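Fanconi-associated nuclease 1 homolog (Pseudomonas aeruginosa, PDB 5Y7Q) is a bacterial homologue of Fanconi-associated nuclease 1, a largely helical multidomain protein with a VRR-NUC domain, here in complex with nucleic acid. Local coordinates at residues Val406-Ile411 / Phe485-Leu490; Ala457-Leu462 / Trp511-Leu516; Leu500-Ala505 / Ile530-Ala535. One frame throughout, in Å; residues are numbered along the deposited sequence.

Interaction 1: residues Val406-Ile411 / Phe485-Leu490; sequences VENGLI and FVYWEL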
loop_
_atom_site.group_PDB
_atom_site.type_symbol
_atom_site.label_atom_id
_atom_site.label_comp_id
_atom_site.label_asym_id
_atom_site.label_seq_id
_atom_site.Cartn_x
_atom_site.Cartn_y
_atom_site.Cartn_z
ATOM N N VAL A 406 20.527 4.371 6.869
ATOM C CA VAL A 406 19.672 5.125 5.958
ATOM C C VAL A 406 18.899 4.218 5.007
ATOM O O VAL A 406 17.705 4.425 4.809
ATOM C CB VAL A 406 20.494 6.162 5.185
ATOM C CG1 VAL A 406 20.819 7.285 6.105
ATOM C CG2 VAL A 406 21.746 5.517 4.631
ATOM N N GLU A 407 19.595 3.351 4.272
ATOM C CA GLU A 407 19.009 2.267 3.472
ATOM C C GLU A 407 17.956 2.781 2.488
ATOM O O GLU A 407 16.757 2.579 2.634
ATOM C CB GLU A 407 18.449 1.133 4.346
ATOM C CG GLU A 407 17.284 1.424 5.274
ATOM C CD GLU A 407 16.736 0.163 5.932
ATOM O OE1 GLU A 407 16.986 -0.945 5.396
ATOM O OE2 GLU A 407 16.067 0.284 6.987
ATOM N N ASN A 408 18.459 3.438 1.456
ATOM C CA ASN A 408 17.707 4.002 0.332
ATOM C C ASN A 408 16.818 5.182 0.732
ATOM O O ASN A 408 16.274 5.837 -0.149
ATOM C CB ASN A 408 16.907 2.951 -0.476
ATOM C CG ASN A 408 15.609 2.527 0.172
ATOM O OD1 ASN A 408 14.728 3.344 0.421
ATOM N ND2 ASN A 408 15.459 1.215 0.399
ATOM N N GLY A 409 16.744 5.542 2.012
ATOM C CA GLY A 409 16.025 6.747 2.376
ATOM C C GLY A 409 16.759 8.044 2.086
ATOM O O GLY A 409 16.124 9.071 1.810
ATOM N N LEU A 410 18.088 8.041 2.161
ATOM C CA LEU A 410 18.812 9.280 1.887
ATOM C C LEU A 410 18.814 9.602 0.396
ATOM O O LEU A 410 18.485 10.725 -0.007
ATOM C CB LEU A 410 20.233 9.200 2.422
ATOM C CG LEU A 410 21.076 10.316 1.810
ATOM C CD1 LEU A 410 20.677 11.667 2.395
ATOM C CD2 LEU A 410 22.560 10.027 1.979
ATOM N N ILE A 411 19.147 8.620 -0.442
ATOM C CA ILE A 411 19.206 8.882 -1.875
ATOM C C ILE A 411 17.820 9.174 -2.442
ATOM O O ILE A 411 17.653 10.115 -3.232
ATOM C CB ILE A 411 19.893 7.711 -2.583
ATOM C CG1 ILE A 411 21.339 7.698 -2.137
ATOM C CG2 ILE A 411 19.793 7.853 -4.081
ATOM C CD1 ILE A 411 22.140 6.595 -2.721
ATOM N N PHE A 485 8.873 9.958 -2.022
ATOM C CA PHE A 485 10.296 9.654 -1.872
ATOM C C PHE A 485 11.019 10.294 -0.682
ATOM O O PHE A 485 12.209 10.002 -0.492
ATOM C CB PHE A 485 11.049 10.031 -3.142
ATOM C CG PHE A 485 10.475 9.436 -4.366
ATOM C CD1 PHE A 485 9.866 10.240 -5.323
ATOM C CD2 PHE A 485 10.529 8.076 -4.571
ATOM C CE1 PHE A 485 9.331 9.695 -6.468
ATOM C CE2 PHE A 485 9.996 7.517 -5.723
ATOM C CZ PHE A 485 9.389 8.332 -6.671
ATOM N N VAL A 486 10.388 11.160 0.109
ATOM C CA VAL A 486 11.134 11.961 1.080
ATOM C C VAL A 486 10.791 11.491 2.481
ATOM O O VAL A 486 9.648 11.640 2.930
ATOM C CB VAL A 486 10.865 13.463 0.929
ATOM C CG1 VAL A 486 11.567 14.227 2.040
ATOM C CG2 VAL A 486 11.332 13.949 -0.439
ATOM N N TYR A 487 11.796 10.960 3.182
ATOM C CA TYR A 487 11.655 10.485 4.553
ATOM C C TYR A 487 12.244 11.562 5.466
ATOM O O TYR A 487 13.439 11.542 5.754
ATOM C CB TYR A 487 12.412 9.164 4.741
ATOM C CG TYR A 487 12.113 8.012 3.773
ATOM C CD1 TYR A 487 11.557 6.819 4.235
ATOM C CD2 TYR A 487 12.418 8.098 2.424
ATOM C CE1 TYR A 487 11.284 5.759 3.386
ATOM C CE2 TYR A 487 12.159 7.043 1.566
ATOM C CZ TYR A 487 11.587 5.874 2.054
ATOM O OH TYR A 487 11.322 4.821 1.199
ATOM N N TRP A 488 11.385 12.405 6.048
ATOM C CA TRP A 488 11.838 13.554 6.836
ATOM C C TRP A 488 12.310 13.146 8.222
ATOM O O TRP A 488 13.168 13.815 8.816
ATOM C CB TRP A 488 10.716 14.579 7.026
ATOM C CG TRP A 488 10.023 15.019 5.814
ATOM C CD1 TRP A 488 8.844 14.536 5.338
ATOM C CD2 TRP A 488 10.434 16.066 4.910
ATOM N NE1 TRP A 488 8.499 15.208 4.193
ATOM C CE2 TRP A 488 9.457 16.148 3.907
ATOM C CE3 TRP A 488 11.536 16.934 4.854
ATOM C CZ2 TRP A 488 9.551 17.043 2.848
ATOM C CZ3 TRP A 488 11.621 17.840 3.807
ATOM C CH2 TRP A 488 10.631 17.889 2.822
ATOM N N GLU A 489 11.663 12.134 8.789
ATOM C CA GLU A 489 12.056 11.626 10.093
ATOM C C GLU A 489 13.519 11.210 10.067
ATOM O O GLU A 489 14.275 11.468 11.013
ATOM C CB GLU A 489 11.137 10.455 10.467
ATOM C CG GLU A 489 9.679 10.521 9.836
ATOM C CD GLU A 489 9.599 10.152 8.312
ATOM O OE1 GLU A 489 10.494 9.397 7.830
ATOM O OE2 GLU A 489 8.649 10.627 7.609
ATOM N N LEU A 490 13.939 10.607 8.953
ATOM C CA LEU A 490 15.272 10.069 8.764
ATOM C C LEU A 490 16.293 11.129 8.387
ATOM O O LEU A 490 17.491 10.933 8.650
ATOM C CB LEU A 490 15.229 9.004 7.673
ATOM C CG LEU A 490 16.567 8.630 7.046
ATOM C CD1 LEU A 490 17.332 7.728 7.995
ATOM C CD2 LEU A 490 16.383 7.978 5.700
#
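Gly409 meets Tyr487 in a CH-pi contact: the glycine CA lies over one face of the tyrosine ring, 4.2 Å from the ring centroid and 26° off the ring normal.

The apolar contacts fall mainly to Leu490, whose two methyls divide the work. CD2 packs on Gly409 CA at 3.6 Å, and it is the lack of a side chain at Gly409 that leaves room for this methyl to lie against the backbone. CD1 reaches Val406 CG1 at 4.0 Å, the two side chains crossing at about a right angle. Leu490 CG stands anti to the backbone N (chi1 162°), which sends both methyls to the turn. Of the Val406 side chain it is CG1 that meets Leu490, with the Val406 backbone close by.

Polar atoms contribute no hydrogen bond directly between 406-411 and 485-490. Asn408 OD1 comes no closer than 3.8 Å to Tyr487 OH, and the Asn408 amide plane stands 62° from that of the Tyr487 ring. Ser413 supplies the polar link instead: its OG hydrogen-bonds with both Gly409 O and Tyr487 N, joining the helix start to the loop. Within the first segment, Gly409 N donates to Val406 O at 3.2 Å.

That bond closes a type I' beta turn from Val406 to Gly409, with Asn408 at the N-cap position of helix 409-418. The contact therefore exemplifies a tight strand-to-helix connection: the chain leaves edge strand 402-405 of the mixed sheet, reverses, and enters a helix whose first turn is covered by the loop preceding helix 493-502.

Interaction 2: residues Ala457-Leu462 / Trp511-Leu516; sequences ACLGRL and WFERLL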
loop_
_atom_site.group_PDB
_atom_site.type_symbol
_atom_site.label_atom_id
_atom_site.label_comp_id
_atom_site.label_asym_id
_atom_site.label_seq_id
_atom_site.Cartn_x
_atom_site.Cartn_y
_atom_site.Cartn_z
ATOM N N ALA A 457 14.898 19.920 -16.311
ATOM C CA ALA A 457 15.115 21.134 -15.542
ATOM C C ALA A 457 15.704 20.786 -14.176
ATOM O O ALA A 457 16.852 21.142 -13.895
ATOM C CB ALA A 457 13.819 21.926 -15.403
ATOM N N CYS A 458 14.949 20.061 -13.335
ATOM C CA CYS A 458 15.360 19.855 -11.945
ATOM C C CYS A 458 16.704 19.144 -11.864
ATOM O O CYS A 458 17.636 19.622 -11.203
ATOM C CB CYS A 458 14.297 19.061 -11.187
ATOM S SG CYS A 458 12.856 20.012 -10.623
ATOM N N LEU A 459 16.820 17.998 -12.537
ATOM C CA LEU A 459 18.090 17.278 -12.567
ATOM C C LEU A 459 19.220 18.149 -13.095
ATOM O O LEU A 459 20.378 17.987 -12.682
ATOM C CB LEU A 459 17.951 16.034 -13.431
ATOM C CG LEU A 459 16.926 15.029 -12.955
ATOM C CD1 LEU A 459 16.928 13.885 -13.930
ATOM C CD2 LEU A 459 17.278 14.568 -11.543
ATOM N N GLY A 460 18.900 19.069 -14.012
ATOM C CA GLY A 460 19.897 19.981 -14.530
ATOM C C GLY A 460 20.637 20.730 -13.445
ATOM O O GLY A 460 21.846 20.936 -13.556
ATOM N N ARG A 461 19.947 21.101 -12.357
ATOM C CA ARG A 461 20.622 21.863 -11.306
ATOM C C ARG A 461 21.823 21.120 -10.731
ATOM O O ARG A 461 22.605 21.728 -9.991
ATOM C CB ARG A 461 19.667 22.218 -10.163
ATOM C CG ARG A 461 18.298 22.713 -10.600
ATOM C CD ARG A 461 17.510 23.348 -9.454
ATOM N NE ARG A 461 17.703 24.796 -9.419
ATOM C CZ ARG A 461 16.906 25.649 -8.781
ATOM N NH1 ARG A 461 15.842 25.201 -8.114
ATOM N NH2 ARG A 461 17.172 26.954 -8.817
ATOM N N LEU A 462 21.984 19.830 -11.052
ATOM C CA LEU A 462 23.173 19.098 -10.646
ATOM C C LEU A 462 24.418 19.500 -11.447
ATOM O O LEU A 462 25.539 19.328 -10.951
ATOM C CB LEU A 462 22.921 17.596 -10.785
ATOM C CG LEU A 462 21.899 16.855 -9.920
ATOM C CD1 LEU A 462 21.666 15.461 -10.477
ATOM C CD2 LEU A 462 22.354 16.756 -8.476
ATOM N N TRP A 511 22.321 7.783 -9.820
ATOM C CA TRP A 511 21.265 7.186 -9.011
ATOM C C TRP A 511 19.891 7.680 -9.439
ATOM O O TRP A 511 18.968 6.885 -9.630
ATOM C CB TRP A 511 21.501 7.487 -7.531
ATOM C CG TRP A 511 22.756 6.919 -7.029
ATOM C CD1 TRP A 511 23.370 5.766 -7.452
ATOM C CD2 TRP A 511 23.604 7.485 -6.040
ATOM N NE1 TRP A 511 24.551 5.578 -6.768
ATOM C CE2 TRP A 511 24.719 6.622 -5.896
ATOM C CE3 TRP A 511 23.541 8.640 -5.266
ATOM C CZ2 TRP A 511 25.745 6.878 -4.998
ATOM C CZ3 TRP A 511 24.563 8.890 -4.370
ATOM C CH2 TRP A 511 25.652 8.015 -4.244
ATOM N N PHE A 512 19.737 8.994 -9.604
ATOM C CA PHE A 512 18.417 9.570 -9.870
ATOM C C PHE A 512 17.842 9.060 -11.186
ATOM O O PHE A 512 16.640 8.761 -11.283
ATOM C CB PHE A 512 18.508 11.099 -9.862
ATOM C CG PHE A 512 18.770 11.677 -8.496
ATOM C CD1 PHE A 512 18.841 10.846 -7.374
ATOM C CD2 PHE A 512 18.916 13.036 -8.322
ATOM C CE1 PHE A 512 19.083 11.360 -6.107
ATOM C CE2 PHE A 512 19.139 13.558 -7.053
ATOM C CZ PHE A 512 19.229 12.724 -5.947
ATOM N N GLU A 513 18.687 8.924 -12.208
ATOM C CA GLU A 513 18.207 8.375 -13.466
ATOM C C GLU A 513 17.877 6.894 -13.336
ATOM O O GLU A 513 16.936 6.412 -13.984
ATOM C CB GLU A 513 19.235 8.610 -14.572
ATOM C CG GLU A 513 18.624 8.965 -15.923
ATOM C CD GLU A 513 18.584 10.468 -16.181
ATOM O OE1 GLU A 513 19.662 11.108 -16.219
ATOM O OE2 GLU A 513 17.466 11.007 -16.341
ATOM N N ARG A 514 18.611 6.157 -12.496
ATOM C CA ARG A 514 18.265 4.746 -12.315
ATOM C C ARG A 514 16.901 4.595 -11.649
ATOM O O ARG A 514 16.095 3.745 -12.051
ATOM C CB ARG A 514 19.335 4.018 -11.498
ATOM C CG ARG A 514 19.149 2.495 -11.474
ATOM C CD ARG A 514 20.243 1.787 -10.688
ATOM N NE ARG A 514 19.714 0.710 -9.853
ATOM C CZ ARG A 514 19.646 -0.570 -10.213
ATOM N NH1 ARG A 514 20.077 -0.966 -11.418
ATOM N NH2 ARG A 514 19.139 -1.454 -9.354
ATOM N N LEU A 515 16.627 5.410 -10.627
ATOM C CA LEU A 515 15.322 5.379 -9.974
ATOM C C LEU A 515 14.201 5.719 -10.953
ATOM O O LEU A 515 13.210 4.980 -11.061
ATOM C CB LEU A 515 15.326 6.343 -8.791
ATOM C CG LEU A 515 14.040 6.379 -7.980
ATOM C CD1 LEU A 515 13.571 4.957 -7.639
ATOM C CD2 LEU A 515 14.286 7.190 -6.732
ATOM N N LEU A 516 14.350 6.832 -11.687
ATOM C CA LEU A 516 13.332 7.223 -12.664
ATOM C C LEU A 516 13.053 6.117 -13.666
ATOM O O LEU A 516 11.899 5.914 -14.061
ATOM C CB LEU A 516 13.752 8.481 -13.421
ATOM C CG LEU A 516 13.321 9.809 -12.806
ATOM C CD1 LEU A 516 13.651 10.936 -13.781
ATOM C CD2 LEU A 516 11.841 9.819 -12.420
#
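With CG anti to the carbonyl carbon in both residues (chi1 -61° in Leu459, -69° in Phe512), Leu459 and Phe512 extend toward each other from their helices and cross at a slant. A second torsion near zero in Phe512 (chi2 -3°) sets the rotation of the ring, and Leu459 CD2 comes in at the ring's edge, near its plane, 3.9 Å from Phe512 CD2. The same methyl also lies 4.0 Å from Phe512 CB, so it touches both the ring and its stem.

The other branch of Leu459 serves different neighbours. CD1 is 3.8 Å from Glu513 OE2 and, more loosely, 4.4 Å from Leu516 CD1. One leucine from helix 452-460 thus spans three residues of helix 505-517, an instance of helix-helix packing in which side chains bridge backbones that are 8.2 Å apart at their nearest CA atoms, those of Leu459 and Phe512. Glu513 bends at chi2, and its OE2 forms a salt bridge with Arg448, a partner beyond the two segments; against the leucine methyl this oxygen is in van der Waals contact, its charge being met by Arg448.

Leu462, three residues on from Leu459, adds a lighter touch: its CD1 approaches Phe512 CD2 obliquely at 4.3 Å. The Phe512 ring also meets Phe415 edge-to-face, and Leu462 packs on Tyr467 of helix 467-478.

Interaction 3: residues Leu500-Ala505 / Ile530-Ala535; sequences LDCLPA and IQFWPA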
loop_
_atom_site.group_PDB
_atom_site.type_symbol
_atom_site.label_atom_id
_atom_site.label_comp_id
_atom_site.label_asym_id
_atom_site.label_seq_id
_atom_site.Cartn_x
_atom_site.Cartn_y
_atom_site.Cartn_z
ATOM N N LEU A 500 25.080 16.524 1.282
ATOM C CA LEU A 500 25.187 17.509 0.216
ATOM C C LEU A 500 26.635 17.749 -0.152
ATOM O O LEU A 500 26.993 17.800 -1.336
ATOM C CB LEU A 500 24.531 18.815 0.639
ATOM C CG LEU A 500 23.006 18.870 0.554
ATOM C CD1 LEU A 500 22.567 20.327 0.579
ATOM C CD2 LEU A 500 22.486 18.192 -0.702
ATOM N N ASP A 501 27.478 17.933 0.853
ATOM C CA ASP A 501 28.839 18.333 0.565
ATOM C C ASP A 501 29.765 17.154 0.271
ATOM O O ASP A 501 30.792 17.351 -0.390
ATOM C CB ASP A 501 29.340 19.224 1.709
ATOM C CG ASP A 501 28.597 20.592 1.750
ATOM O OD1 ASP A 501 29.003 21.529 1.010
ATOM O OD2 ASP A 501 27.595 20.725 2.505
ATOM N N CYS A 502 29.425 15.936 0.708
ATOM C CA CYS A 502 30.259 14.769 0.431
ATOM C C CYS A 502 29.842 13.944 -0.783
ATOM O O CYS A 502 30.635 13.117 -1.234
ATOM C CB CYS A 502 30.294 13.831 1.642
ATOM S SG CYS A 502 31.139 14.472 3.090
ATOM N N LEU A 503 28.649 14.136 -1.343
ATOM C CA LEU A 503 28.214 13.270 -2.433
ATOM C C LEU A 503 28.440 13.955 -3.766
ATOM O O LEU A 503 27.928 15.068 -3.977
ATOM C CB LEU A 503 26.744 12.894 -2.288
ATOM C CG LEU A 503 26.381 11.891 -1.181
ATOM C CD1 LEU A 503 24.880 11.694 -1.078
ATOM C CD2 LEU A 503 27.077 10.568 -1.413
ATOM N N PRO A 504 29.164 13.325 -4.689
ATOM C CA PRO A 504 29.359 13.914 -6.016
ATOM C C PRO A 504 28.036 14.092 -6.736
ATOM O O PRO A 504 27.125 13.272 -6.614
ATOM C CB PRO A 504 30.245 12.890 -6.738
ATOM C CG PRO A 504 30.865 12.074 -5.653
ATOM C CD PRO A 504 29.850 12.032 -4.551
ATOM N N ALA A 505 27.940 15.188 -7.493
ATOM C CA ALA A 505 26.755 15.443 -8.302
ATOM C C ALA A 505 26.561 14.386 -9.377
ATOM O O ALA A 505 25.419 14.018 -9.666
ATOM C CB ALA A 505 26.837 16.824 -8.943
ATOM N N ILE A 530 25.667 4.413 5.369
ATOM C CA ILE A 530 26.514 5.304 4.609
ATOM C C ILE A 530 27.435 6.038 5.597
ATOM O O ILE A 530 26.992 6.513 6.650
ATOM C CB ILE A 530 25.650 6.263 3.764
ATOM C CG1 ILE A 530 26.546 7.092 2.815
ATOM C CG2 ILE A 530 24.719 7.114 4.693
ATOM C CD1 ILE A 530 25.820 7.785 1.638
ATOM N N GLN A 531 28.722 6.091 5.298
ATOM C CA GLN A 531 29.638 6.793 6.175
ATOM C C GLN A 531 30.317 7.923 5.414
ATOM O O GLN A 531 30.626 7.801 4.220
ATOM C CB GLN A 531 30.678 5.859 6.826
ATOM C CG GLN A 531 31.031 4.591 6.094
ATOM C CD GLN A 531 32.337 3.993 6.620
ATOM O OE1 GLN A 531 32.860 4.433 7.651
ATOM N NE2 GLN A 531 32.877 3.006 5.907
ATOM N N PHE A 532 30.506 9.031 6.122
ATOM C CA PHE A 532 31.060 10.251 5.582
ATOM C C PHE A 532 32.329 10.599 6.338
ATOM O O PHE A 532 32.423 10.418 7.562
ATOM C CB PHE A 532 30.066 11.414 5.680
ATOM C CG PHE A 532 28.796 11.202 4.892
ATOM C CD1 PHE A 532 28.816 11.190 3.504
ATOM C CD2 PHE A 532 27.578 11.025 5.543
ATOM C CE1 PHE A 532 27.647 10.996 2.785
ATOM C CE2 PHE A 532 26.417 10.835 4.832
ATOM C CZ PHE A 532 26.442 10.818 3.461
ATOM N N TRP A 533 33.297 11.101 5.588
ATOM C CA TRP A 533 34.497 11.717 6.135
ATOM C C TRP A 533 34.428 13.152 5.627
ATOM O O TRP A 533 34.851 13.440 4.490
ATOM C CB TRP A 533 35.757 10.993 5.674
ATOM C CG TRP A 533 35.930 9.539 6.134
ATOM C CD1 TRP A 533 36.595 9.104 7.254
ATOM C CD2 TRP A 533 35.486 8.350 5.450
ATOM N NE1 TRP A 533 36.583 7.728 7.313
ATOM C CE2 TRP A 533 35.919 7.237 6.218
ATOM C CE3 TRP A 533 34.758 8.115 4.273
ATOM C CZ2 TRP A 533 35.642 5.911 5.846
ATOM C CZ3 TRP A 533 34.486 6.791 3.906
ATOM C CH2 TRP A 533 34.929 5.710 4.691
ATOM N N PRO A 534 33.793 14.054 6.387
ATOM C CA PRO A 534 33.592 15.434 5.901
ATOM C C PRO A 534 34.866 16.207 5.680
ATOM O O PRO A 534 34.818 17.220 4.974
ATOM C CB PRO A 534 32.738 16.087 7.002
ATOM C CG PRO A 534 32.798 15.153 8.172
ATOM C CD PRO A 534 32.988 13.777 7.591
ATOM N N ALA A 535 35.991 15.777 6.261
ATOM C CA ALA A 535 37.261 16.471 6.050
ATOM C C ALA A 535 37.669 16.440 4.582
ATOM O O ALA A 535 37.991 17.478 3.988
ATOM C CB ALA A 535 38.358 15.848 6.917
#
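Cys502 and Phe532 form the main apolar pairing, in which Cys502 CB rests obliquely against the ring, 3.6 Å from Phe532 CD1. Leu503 approaches the same ring from its edge: CD2 lies near the ring plane, 4.3 Å from Phe532 CE1. That methyl is shared with the strand's other residue on this side, since Leu503 CD2 is also 4.3 Å from Ile530 CD1. Cys502, the last residue of helix 493-502, and Leu503, the first beyond it, thus engage alternate residues of strand 529-533, both of which point to the helix end. The contact lies in the VRR-NUC family region and joins the C-terminal end of this helix to the mixed sheet.

Sulfur contacts form a second class. Cys502 SG stands 5.1 Å from the centroid of the Phe532 ring and 55° off its normal, a slanting sulfur-aromatic approach and not one over the face. Rotation about chi1 (-68°) places the sulfur anti to the carbonyl carbon, where it can also touch Pro534 CA at 3.9 Å, just past the strand's end.

Hydrogen bonding is directed elsewhere. Backbone bonds pair Phe532 with Ala402 and Ile530 with His404 of the adjoining edge strand, while Asp501 O accepts a bond from Arg537 NE.

With no hydrogen bond joining the two segments, the direct contact probably owes its cohesion to dispersion and the burial of carbon and sulfur, so the fit depends on shape more than on directional bonds.

The three contacts form one continuous packed region, their centres 16 to 18 Å apart. Helix 409-418 of interaction 1 meets interaction 2 where Ile411 CD1 lies 3.6 Å from Trp511 CE3, and it reaches interaction 3 through Leu410 CD2, 4.0 Å from Ile530 CD1. Interactions 2 and 3 are joined in turn by Trp511 CH2, 4.1 Å from Leu503 CD2, and helices 493-502 and 505-517 are successive in the chain. The contacts lie at increasing distances from the bound nucleic acid: their nearest atoms are about 7 Å away for interaction 1, 13 Å for interaction 2 and 16 Å for interaction 3, so none of the three comes closer to it than about 7 Å.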